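Local coordinates for BT_4661 (Bacteroides thetaiotaomicron, PDB 4AK2), which binds heparin and heparan sulphate through this ligand-binding domain, as a SusE-like surface protein probably serving glycosaminoglycan use by a gut bacterium, at residues F7-Y12 with A45-D50; L16-I21 with Y127-F132; F28-G33 with F113-I118. One frame throughout, in Å; residues are numbered along the deposited sequence.

From the N terminus, residues 7-12 come first and pair with 45-50, so that interaction 1 closes a short loop holding strand 27-30. Residues 16-21 and 28-33 both leave from within that loop for partners far beyond it, and interactions 2 and 3 therefore each cross interaction 1. Between themselves these two nest: the span from 28-33 to 113-118 falls wholly within that from 16-21 to 127-132. Arg-29 joins them, reaching Tyr-127 and Thr-128 from interaction 3, while Arg-11 of interaction 1 packs on Ile-21. Together they tie the N-terminal segments to the four-stranded mixed sheet and that sheet to strand 131-134 of the larger one.

Interaction 1 (F7-Y12 with A45-D50); sequences FTYFRY and ATDAKD
Asp-47 turns its carboxylate to Thr-8 and Tyr-9, OD1 taking backbone N-H groups and OD2 the Thr-8 hydroxyl. OD1 of Asp-47 takes two N-H groups, Thr-8 N at 2.9 Å and Tyr-9 N at 3.1 Å. The other oxygen, Asp-47 OD2, accepts the hydroxyl of Thr-8, whose OG1 lies 2.7 Å away. All three donors come in on the syn side, each somewhat out of the carboxylate plane, and Tyr-9 N deviates most, by 32°. Three such bonds should keep the group from turning and would probably favour its charged form. The Tyr-9 ring lies beside this carboxylate with the two planes 30° apart, its CE2 3.5 Å from Asp-47 CG. Backbone N of Asp-47 sits over one face of the ring, toward the rim; across the opposite face lies the guanidinium of Arg-11, its centre over Tyr-9 CE1. Phe-7 meets the same acid differently, with OD1 near the ring plane at its edge, and its CB packs on Ala-48 CB at 3.9 Å. Thr-46 has OG1 anti to the backbone N (chi1 -175°), where the hydroxyl donates to Tyr-9 O at 2.8 Å, in the carbonyl plane. The same OG1 accepts from Ala-48 N at 3.1 Å, forming an ST turn that bends the chain just after its strand. Further along 7-12, Phe-10 and Thr-46 form an antiparallel non-hydrogen-bonded pair, followed by the hydrogen-bonded pair of Arg-11 and Ala-45. The resulting two-stranded sheet lies against the four-stranded mixed sheet: Phe-7 and Phe-10 pack on strand 89-98, Phe-7 also on strand 105-115, and the Phe-10 ring meets Trp-57 of strand 56-63 edge-to-face.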
loop_
_atom_site.group_PDB
_atom_site.type_symbol
_atom_site.label_atom_id
_atom_site.label_comp_id
_atom_site.label_asym_id
_atom_site.label_seq_id
_atom_site.Cartn_x
_atom_site.Cartn_y
_atom_site.Cartn_z
ATOM N N PHE A 7 0.585 -3.972 -25.859
ATOM C CA PHE A 7 -0.155 -4.683 -24.821
ATOM C C PHE A 7 -0.477 -3.672 -23.731
ATOM O O PHE A 7 0.016 -2.516 -23.788
ATOM C CB PHE A 7 0.609 -5.934 -24.331
ATOM C CG PHE A 7 1.782 -5.657 -23.406
ATOM C CD1 PHE A 7 2.921 -5.009 -23.854
ATOM C CD2 PHE A 7 1.732 -6.077 -22.072
ATOM C CE1 PHE A 7 3.972 -4.773 -22.984
ATOM C CE2 PHE A 7 2.776 -5.843 -21.196
ATOM C CZ PHE A 7 3.911 -5.178 -21.656
ATOM N N THR A 8 -1.279 -4.084 -22.755
ATOM C CA THR A 8 -1.701 -3.139 -21.711
ATOM C C THR A 8 -1.543 -3.601 -20.271
ATOM O O THR A 8 -1.626 -2.761 -19.371
ATOM C CB THR A 8 -3.163 -2.711 -21.897
ATOM O OG1 THR A 8 -4.013 -3.821 -21.562
ATOM C CG2 THR A 8 -3.402 -2.218 -23.314
ATOM N N TYR A 9 -1.319 -4.895 -20.026
ATOM C CA TYR A 9 -1.233 -5.363 -18.628
ATOM C C TYR A 9 -0.452 -6.671 -18.516
ATOM O O TYR A 9 -0.374 -7.449 -19.491
ATOM C CB TYR A 9 -2.624 -5.484 -17.923
ATOM C CG TYR A 9 -3.410 -6.681 -18.406
ATOM C CD1 TYR A 9 -3.228 -7.940 -17.824
ATOM C CD2 TYR A 9 -4.340 -6.569 -19.458
ATOM C CE1 TYR A 9 -3.936 -9.057 -18.271
ATOM C CE2 TYR A 9 -5.046 -7.680 -19.912
ATOM C CZ TYR A 9 -4.862 -8.909 -19.317
ATOM O OH TYR A 9 -5.563 -9.985 -19.763
ATOM N N PHE A 10 0.033 -6.942 -17.297
ATOM C CA PHE A 10 0.368 -8.286 -16.854
ATOM C C PHE A 10 -0.225 -8.429 -15.470
ATOM O O PHE A 10 -0.725 -7.421 -14.894
ATOM C CB PHE A 10 1.913 -8.484 -16.809
ATOM C CG PHE A 10 2.636 -7.415 -16.067
ATOM C CD1 PHE A 10 2.789 -7.486 -14.685
ATOM C CD2 PHE A 10 3.150 -6.325 -16.749
ATOM C CE1 PHE A 10 3.474 -6.477 -13.979
ATOM C CE2 PHE A 10 3.829 -5.300 -16.072
ATOM C CZ PHE A 10 3.981 -5.382 -14.689
ATOM N N ARG A 11 -0.198 -9.642 -14.919
ATOM C CA ARG A 11 -0.627 -9.830 -13.532
ATOM C C ARG A 11 0.288 -10.854 -12.891
ATOM O O ARG A 11 0.622 -11.867 -13.538
ATOM C CB ARG A 11 -2.091 -10.333 -13.395
ATOM C CG ARG A 11 -3.101 -9.523 -14.152
ATOM C CD ARG A 11 -4.542 -9.959 -13.880
ATOM N NE ARG A 11 -5.462 -9.122 -14.660
ATOM C CZ ARG A 11 -6.214 -9.559 -15.670
ATOM N NH1 ARG A 11 -6.230 -10.847 -16.001
ATOM N NH2 ARG A 11 -6.964 -8.704 -16.349
ATOM N N TYR A 12 0.561 -10.641 -11.611
ATOM C CA TYR A 12 1.156 -11.613 -10.739
ATOM C C TYR A 12 0.102 -12.282 -9.821
ATOM O O TYR A 12 0.350 -13.370 -9.302
ATOM C CB TYR A 12 2.194 -10.967 -9.844
ATOM C CG TYR A 12 3.520 -10.678 -10.539
ATOM C CD1 TYR A 12 3.657 -9.565 -11.365
ATOM C CD2 TYR A 12 4.639 -11.523 -10.373
ATOM C CE1 TYR A 12 4.850 -9.264 -12.001
ATOM C CE2 TYR A 12 5.874 -11.201 -10.985
ATOM C CZ TYR A 12 5.955 -10.101 -11.829
ATOM O OH TYR A 12 7.144 -9.777 -12.453
ATOM N N ALA A 45 -0.389 -13.809 -15.999
ATOM C CA ALA A 45 -1.343 -13.339 -17.023
ATOM C C ALA A 45 -0.766 -12.168 -17.783
ATOM O O ALA A 45 -0.037 -11.352 -17.201
ATOM C CB ALA A 45 -2.694 -12.930 -16.406
ATOM N N THR A 46 -1.197 -12.016 -19.031
ATOM C CA THR A 46 -0.891 -10.825 -19.821
ATOM C C THR A 46 -1.746 -10.788 -21.050
ATOM O O THR A 46 -2.196 -11.848 -21.484
ATOM C CB THR A 46 0.633 -10.746 -20.210
ATOM O OG1 THR A 46 0.873 -9.509 -20.873
ATOM C CG2 THR A 46 1.027 -11.886 -21.154
ATOM N N ASP A 47 -1.935 -9.604 -21.642
ATOM C CA ASP A 47 -2.544 -9.514 -22.966
ATOM C C ASP A 47 -1.486 -9.377 -24.079
ATOM O O ASP A 47 -1.832 -9.184 -25.233
ATOM C CB ASP A 47 -3.643 -8.425 -23.076
ATOM C CG ASP A 47 -3.146 -7.017 -22.799
ATOM O OD1 ASP A 47 -2.009 -6.852 -22.314
ATOM O OD2 ASP A 47 -3.923 -6.060 -23.011
ATOM N N ALA A 48 -0.198 -9.468 -23.731
ATOM C CA ALA A 48 0.847 -9.456 -24.766
ATOM C C ALA A 48 0.647 -10.681 -25.661
ATOM O O ALA A 48 0.560 -11.822 -25.158
ATOM C CB ALA A 48 2.199 -9.497 -24.116
ATOM N N LYS A 49 0.573 -10.463 -26.970
ATOM C CA LYS A 49 0.292 -11.588 -27.879
ATOM C C LYS A 49 1.428 -12.604 -27.861
ATOM O O LYS A 49 1.198 -13.785 -28.030
ATOM C CB LYS A 49 0.070 -11.100 -29.323
ATOM C CG LYS A 49 -1.036 -10.046 -29.457
ATOM C CD LYS A 49 -2.412 -10.658 -29.270
ATOM N N ASP A 50 2.661 -12.143 -27.683
ATOM C CA ASP A 50 3.794 -13.069 -27.666
ATOM C C ASP A 50 3.991 -13.715 -26.286
ATOM O O ASP A 50 4.810 -14.601 -26.118
ATOM C CB ASP A 50 5.053 -12.418 -28.243
ATOM C CG ASP A 50 4.911 -12.096 -29.706
ATOM O OD1 ASP A 50 4.091 -12.744 -30.414
ATOM O OD2 ASP A 50 5.623 -11.183 -30.173
#

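Interaction 2 (L16-I21 with Y127-F132); sequences LGLTPI and YTPFVF
Leu-16 lies against Thr-128, Pro-129 and Phe-130, and its side chain makes a different contact at each end. At its base, Leu-16 CB rests on the methyl Thr-128 CG2 at 4.0 Å. CG is anti to the carbonyl carbon, beside the backbone N (chi1 -52°), and CD1 continues the chain outward in an extended line. That branch does the reaching: Leu-16 CD1 touches Pro-129 CA at 4.0 Å and, at the same 4.0 Å, Phe-130 CD2. The neighbouring ring atom Phe-130 CE2 is almost as near, so the methyl meets the phenyl ring at its CD2 and CE2 atoms, with the two side chains at about a right angle. Leu-18 adds a second methyl, its CD1 set against the proline ring at Pro-129 CB, 3.7 Å away, and close to Pro-129 N and CD as well. Thr-128 CG2, also 4.0 Å from Leu-18 CD1, is thereby shared by the two leucines. The peptide between Thr-128 and Pro-129 is cis, which folds the chain sharply where the leucines meet it. No hydrogen bond crosses between the segments; the contact is apolar packing near the surface. The 16-21 loop is braced by Asn-14, bonded to Leu-16 N and Leu-18 O. Leu-16 also packs on Gln-27 and Arg-29 of edge strand 27-30, and the Phe-130 ring meets His-114 of strand 105-115, while Phe-130 and Phe-132 share backbone bonds with strand 268-276, so the contact sits where the four-stranded sheet adjoins the seven-stranded one.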
loop_
_atom_site.group_PDB
_atom_site.type_symbol
_atom_site.label_atom_id
_atom_site.label_comp_id
_atom_site.label_asym_id
_atom_site.label_seq_id
_atom_site.Cartn_x
_atom_site.Cartn_y
_atom_site.Cartn_z
ATOM N N LEU A 16 -3.029 -14.792 -1.296
ATOM C CA LEU A 16 -3.973 -14.584 -0.202
ATOM C C LEU A 16 -5.277 -15.347 -0.423
ATOM O O LEU A 16 -6.132 -15.294 0.439
ATOM C CB LEU A 16 -4.283 -13.078 0.001
ATOM C CG LEU A 16 -3.110 -12.078 0.154
ATOM C CD1 LEU A 16 -3.623 -10.668 0.407
ATOM C CD2 LEU A 16 -2.232 -12.512 1.294
ATOM N N GLY A 17 -5.413 -16.050 -1.556
ATOM C CA GLY A 17 -6.654 -16.781 -1.881
ATOM C C GLY A 17 -7.785 -15.888 -2.371
ATOM O O GLY A 17 -8.950 -16.306 -2.405
ATOM N N LEU A 18 -7.432 -14.654 -2.758
ATOM C CA LEU A 18 -8.399 -13.684 -3.236
ATOM C C LEU A 18 -8.647 -13.815 -4.737
ATOM O O LEU A 18 -7.661 -13.857 -5.524
ATOM C CB LEU A 18 -7.953 -12.260 -2.882
ATOM C CG LEU A 18 -7.860 -11.983 -1.373
ATOM C CD1 LEU A 18 -7.193 -10.658 -1.121
ATOM C CD2 LEU A 18 -9.289 -11.986 -0.805
ATOM N N THR A 19 -9.930 -13.874 -5.148
ATOM C CA THR A 19 -10.245 -14.070 -6.549
ATOM C C THR A 19 -11.437 -13.212 -6.936
ATOM O O THR A 19 -12.228 -12.830 -6.056
ATOM C CB THR A 19 -10.628 -15.527 -6.859
ATOM O OG1 THR A 19 -11.746 -15.901 -6.052
ATOM C CG2 THR A 19 -9.448 -16.462 -6.622
ATOM N N PRO A 20 -11.589 -12.898 -8.248
ATOM C CA PRO A 20 -10.591 -13.143 -9.294
ATOM C C PRO A 20 -9.431 -12.165 -9.082
ATOM O O PRO A 20 -9.608 -11.091 -8.475
ATOM C CB PRO A 20 -11.336 -12.822 -10.580
ATOM C CG PRO A 20 -12.335 -11.793 -10.153
ATOM C CD PRO A 20 -12.786 -12.193 -8.763
ATOM N N ILE A 21 -8.259 -12.531 -9.596
ATOM C CA ILE A 21 -7.069 -11.732 -9.242
ATOM C C ILE A 21 -7.093 -10.306 -9.741
ATOM O O ILE A 21 -6.503 -9.420 -9.130
ATOM C CB ILE A 21 -5.777 -12.434 -9.624
ATOM C CG1 ILE A 21 -5.623 -12.638 -11.141
ATOM C CG2 ILE A 21 -5.607 -13.693 -8.818
ATOM C CD1 ILE A 21 -4.196 -12.988 -11.554
ATOM N N TYR A 127 -4.509 -7.314 7.314
ATOM C CA TYR A 127 -5.558 -6.896 6.397
ATOM C C TYR A 127 -5.440 -7.812 5.167
ATOM O O TYR A 127 -4.341 -7.957 4.605
ATOM C CB TYR A 127 -5.304 -5.452 5.942
ATOM C CG TYR A 127 -5.565 -4.406 7.014
ATOM C CD1 TYR A 127 -4.602 -4.067 7.957
ATOM C CD2 TYR A 127 -6.797 -3.777 7.103
ATOM C CE1 TYR A 127 -4.836 -3.123 8.929
ATOM C CE2 TYR A 127 -7.067 -2.827 8.070
ATOM C CZ TYR A 127 -6.074 -2.510 9.005
ATOM O OH TYR A 127 -6.335 -1.573 10.007
ATOM N N THR A 128 -6.551 -8.388 4.761
ATOM C CA THR A 128 -6.558 -9.266 3.574
ATOM C C THR A 128 -7.704 -8.797 2.698
ATOM O O THR A 128 -8.866 -9.154 2.983
ATOM C CB THR A 128 -6.746 -10.738 3.992
ATOM O OG1 THR A 128 -5.673 -11.127 4.848
ATOM C CG2 THR A 128 -6.806 -11.663 2.765
ATOM N N PRO A 129 -7.451 -8.055 1.620
ATOM C CA PRO A 129 -6.155 -7.637 1.083
ATOM C C PRO A 129 -5.517 -6.554 1.927
ATOM O O PRO A 129 -6.172 -5.758 2.575
ATOM C CB PRO A 129 -6.543 -7.057 -0.301
ATOM C CG PRO A 129 -7.929 -6.493 -0.075
ATOM C CD PRO A 129 -8.579 -7.497 0.827
ATOM N N PHE A 130 -4.185 -6.538 1.848
ATOM C CA PHE A 130 -3.385 -5.487 2.528
ATOM C C PHE A 130 -3.095 -4.310 1.645
ATOM O O PHE A 130 -2.410 -3.367 2.089
ATOM C CB PHE A 130 -2.145 -6.045 3.199
ATOM C CG PHE A 130 -1.125 -6.616 2.238
ATOM C CD1 PHE A 130 -0.131 -5.768 1.685
ATOM C CD2 PHE A 130 -1.108 -7.978 1.900
ATOM C CE1 PHE A 130 0.834 -6.288 0.840
ATOM C CE2 PHE A 130 -0.153 -8.498 1.043
ATOM C CZ PHE A 130 0.810 -7.638 0.511
ATOM N N VAL A 131 -3.560 -4.292 0.399
ATOM C CA VAL A 131 -3.503 -3.134 -0.471
ATOM C C VAL A 131 -4.955 -2.672 -0.644
ATOM O O VAL A 131 -5.780 -3.410 -1.240
ATOM C CB VAL A 131 -2.876 -3.416 -1.824
ATOM C CG1 VAL A 131 -2.758 -2.130 -2.652
ATOM C CG2 VAL A 131 -1.477 -4.069 -1.659
ATOM N N PHE A 132 -5.304 -1.528 -0.094
ATOM C CA PHE A 132 -6.646 -0.973 -0.196
ATOM C C PHE A 132 -6.662 -0.108 -1.455
ATOM O O PHE A 132 -6.010 0.953 -1.485
ATOM C CB PHE A 132 -6.968 -0.147 1.096
ATOM C CG PHE A 132 -8.263 0.634 0.998
ATOM C CD1 PHE A 132 -9.337 0.175 0.200
ATOM C CD2 PHE A 132 -8.413 1.852 1.677
ATOM C CE1 PHE A 132 -10.555 0.883 0.088
ATOM C CE2 PHE A 132 -9.652 2.556 1.598
ATOM C CZ PHE A 132 -10.680 2.085 0.768
#

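Interaction 3 (F28-G33 with F113-I118); sequences FRIEAG and FHFSMI
Arg-29 and His-114 both carry CG anti to the backbone N (chi1 174° in Arg-29), and their side chains run side by side, pointing the same way, from neighbouring parallel strands. A bend at chi3 of Arg-29 (-73°) swings NE to His-114 ND1, 2.9 Å away. The bond lies in the plane of both groups although these planes stand 85° apart. Beneath it, His-114 receives and gives backbone bonds on the edge strand: His-114 N to Phe-28 O, and Ile-30 N to His-114 O at 2.7 Å. On the other face Ile-30 CG2 presses on Phe-115 CE1 at 3.6 Å. Past the strands a water joins Gly-33 N to Ser-116 O. The Arg-29 tip goes on to Tyr-127 O with NH2 and Thr-128 OG1 with NH1. An alanine here would probably leave His-114 ND1 and both of those oxygens without their donor and the imidazole freer to turn. Met-117, in the same segment, has its side chain about 7 Å from bound 2-O-sulfo-iduronic acid. Because ND1 accepts a hydrogen bond from a cationic group, the histidine is probably neutral, with its ring proton on NE2.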
loop_
_atom_site.group_PDB
_atom_site.type_symbol
_atom_site.label_atom_id
_atom_site.label_comp_id
_atom_site.label_asym_id
_atom_site.label_seq_id
_atom_site.Cartn_x
_atom_site.Cartn_y
_atom_site.Cartn_z
ATOM N N PHE A 28 1.579 -10.041 -2.051
ATOM C CA PHE A 28 2.076 -11.281 -1.488
ATOM C C PHE A 28 2.446 -11.127 -0.045
ATOM O O PHE A 28 3.170 -10.207 0.305
ATOM C CB PHE A 28 3.300 -11.780 -2.311
ATOM C CG PHE A 28 2.896 -12.063 -3.721
ATOM C CD1 PHE A 28 2.883 -11.058 -4.680
ATOM C CD2 PHE A 28 2.408 -13.323 -4.076
ATOM C CE1 PHE A 28 2.387 -11.306 -5.970
ATOM C CE2 PHE A 28 1.916 -13.564 -5.368
ATOM C CZ PHE A 28 1.887 -12.571 -6.287
ATOM N N ARG A 29 1.925 -12.016 0.781
ATOM C CA ARG A 29 2.241 -12.036 2.190
ATOM C C ARG A 29 3.282 -13.100 2.461
ATOM O O ARG A 29 3.203 -14.230 1.968
ATOM C CB ARG A 29 0.963 -12.318 3.024
ATOM C CG ARG A 29 1.273 -12.505 4.515
ATOM C CD ARG A 29 0.007 -12.424 5.357
ATOM N NE ARG A 29 -0.476 -11.049 5.450
ATOM C CZ ARG A 29 -1.741 -10.642 5.274
ATOM N NH1 ARG A 29 -2.761 -11.495 4.946
ATOM N NH2 ARG A 29 -1.991 -9.349 5.422
ATOM N N ILE A 30 4.252 -12.737 3.288
ATOM C CA ILE A 30 5.161 -13.703 3.908
ATOM C C ILE A 30 4.571 -13.971 5.288
ATOM O O ILE A 30 4.436 -13.047 6.105
ATOM C CB ILE A 30 6.607 -13.169 4.003
ATOM C CG1 ILE A 30 7.118 -12.790 2.599
ATOM C CG2 ILE A 30 7.493 -14.212 4.673
ATOM C CD1 ILE A 30 6.888 -11.362 2.171
ATOM N N GLU A 31 4.176 -15.223 5.532
ATOM C CA GLU A 31 3.468 -15.588 6.756
ATOM C C GLU A 31 4.323 -15.314 7.999
ATOM O O GLU A 31 5.555 -15.349 7.947
ATOM C CB GLU A 31 3.064 -17.071 6.725
ATOM C CG GLU A 31 4.263 -18.030 6.882
ATOM C CD GLU A 31 3.854 -19.509 6.801
ATOM O OE1 GLU A 31 2.749 -19.873 7.302
ATOM O OE2 GLU A 31 4.626 -20.308 6.228
ATOM N N ALA A 32 3.653 -15.070 9.119
ATOM C CA ALA A 32 4.307 -14.872 10.392
ATOM C C ALA A 32 5.301 -16.006 10.650
ATOM O O ALA A 32 4.960 -17.192 10.505
ATOM C CB ALA A 32 3.275 -14.781 11.492
ATOM N N GLY A 33 6.531 -15.648 11.018
ATOM C CA GLY A 33 7.553 -16.656 11.262
ATOM C C GLY A 33 8.180 -17.281 10.031
ATOM O O GLY A 33 9.066 -18.141 10.163
ATOM N N PHE A 113 4.147 -6.274 -1.040
ATOM C CA PHE A 113 4.541 -7.338 -0.120
ATOM C C PHE A 113 4.222 -6.998 1.300
ATOM O O PHE A 113 4.345 -5.848 1.689
ATOM C CB PHE A 113 6.059 -7.639 -0.246
ATOM C CG PHE A 113 6.431 -8.169 -1.580
ATOM C CD1 PHE A 113 6.697 -7.294 -2.643
ATOM C CD2 PHE A 113 6.522 -9.541 -1.799
ATOM C CE1 PHE A 113 7.008 -7.788 -3.935
ATOM C CE2 PHE A 113 6.826 -10.054 -3.077
ATOM C CZ PHE A 113 7.099 -9.175 -4.144
ATOM N N HIS A 114 3.804 -7.999 2.073
ATOM C CA HIS A 114 3.600 -7.822 3.519
ATOM C C HIS A 114 4.303 -8.912 4.245
ATOM O O HIS A 114 4.059 -10.107 4.005
ATOM C CB HIS A 114 2.101 -7.908 3.882
ATOM C CG HIS A 114 1.851 -7.798 5.389
ATOM N ND1 HIS A 114 1.141 -8.703 6.100
ATOM C CD2 HIS A 114 2.302 -6.846 6.306
ATOM C CE1 HIS A 114 1.100 -8.335 7.393
ATOM N NE2 HIS A 114 1.826 -7.212 7.531
ATOM N N PHE A 115 5.210 -8.551 5.149
ATOM C CA PHE A 115 5.924 -9.523 5.999
ATOM C C PHE A 115 5.156 -9.527 7.316
ATOM O O PHE A 115 5.313 -8.615 8.136
ATOM C CB PHE A 115 7.397 -9.168 6.139
ATOM C CG PHE A 115 8.286 -10.276 6.662
ATOM C CD1 PHE A 115 7.794 -11.493 7.186
ATOM C CD2 PHE A 115 9.667 -10.087 6.606
ATOM C CE1 PHE A 115 8.669 -12.496 7.633
ATOM C CE2 PHE A 115 10.543 -11.066 7.062
ATOM C CZ PHE A 115 10.041 -12.265 7.570
ATOM N N SER A 116 4.323 -10.533 7.529
ATOM C CA SER A 116 3.493 -10.575 8.727
ATOM C C SER A 116 4.299 -11.012 9.956
ATOM O O SER A 116 5.413 -11.526 9.823
ATOM C CB SER A 116 2.301 -11.500 8.526
ATOM O OG SER A 116 1.372 -11.212 9.551
ATOM N N MET A 117 3.735 -10.810 11.153
ATOM C CA MET A 117 4.372 -11.238 12.386
ATOM C C MET A 117 3.357 -11.267 13.514
ATOM O O MET A 117 2.291 -10.648 13.423
ATOM C CB MET A 117 5.512 -10.290 12.767
ATOM C CG MET A 117 5.066 -8.942 13.311
ATOM S SD MET A 117 6.437 -7.845 13.694
ATOM C CE MET A 117 7.258 -8.744 15.006
ATOM N N ILE A 118 3.706 -11.982 14.579
ATOM C CA ILE A 118 3.044 -11.825 15.867
ATOM C C ILE A 118 3.846 -10.757 16.623
ATOM O O ILE A 118 5.036 -10.941 16.924
ATOM C CB ILE A 118 2.974 -13.161 16.631
ATOM C CG1 ILE A 118 2.251 -14.203 15.777
ATOM C CG2 ILE A 118 2.288 -12.962 17.986
ATOM C CD1 ILE A 118 2.094 -15.589 16.405
HETATM O O HOH W 1 7.417 -12.983 11.130
#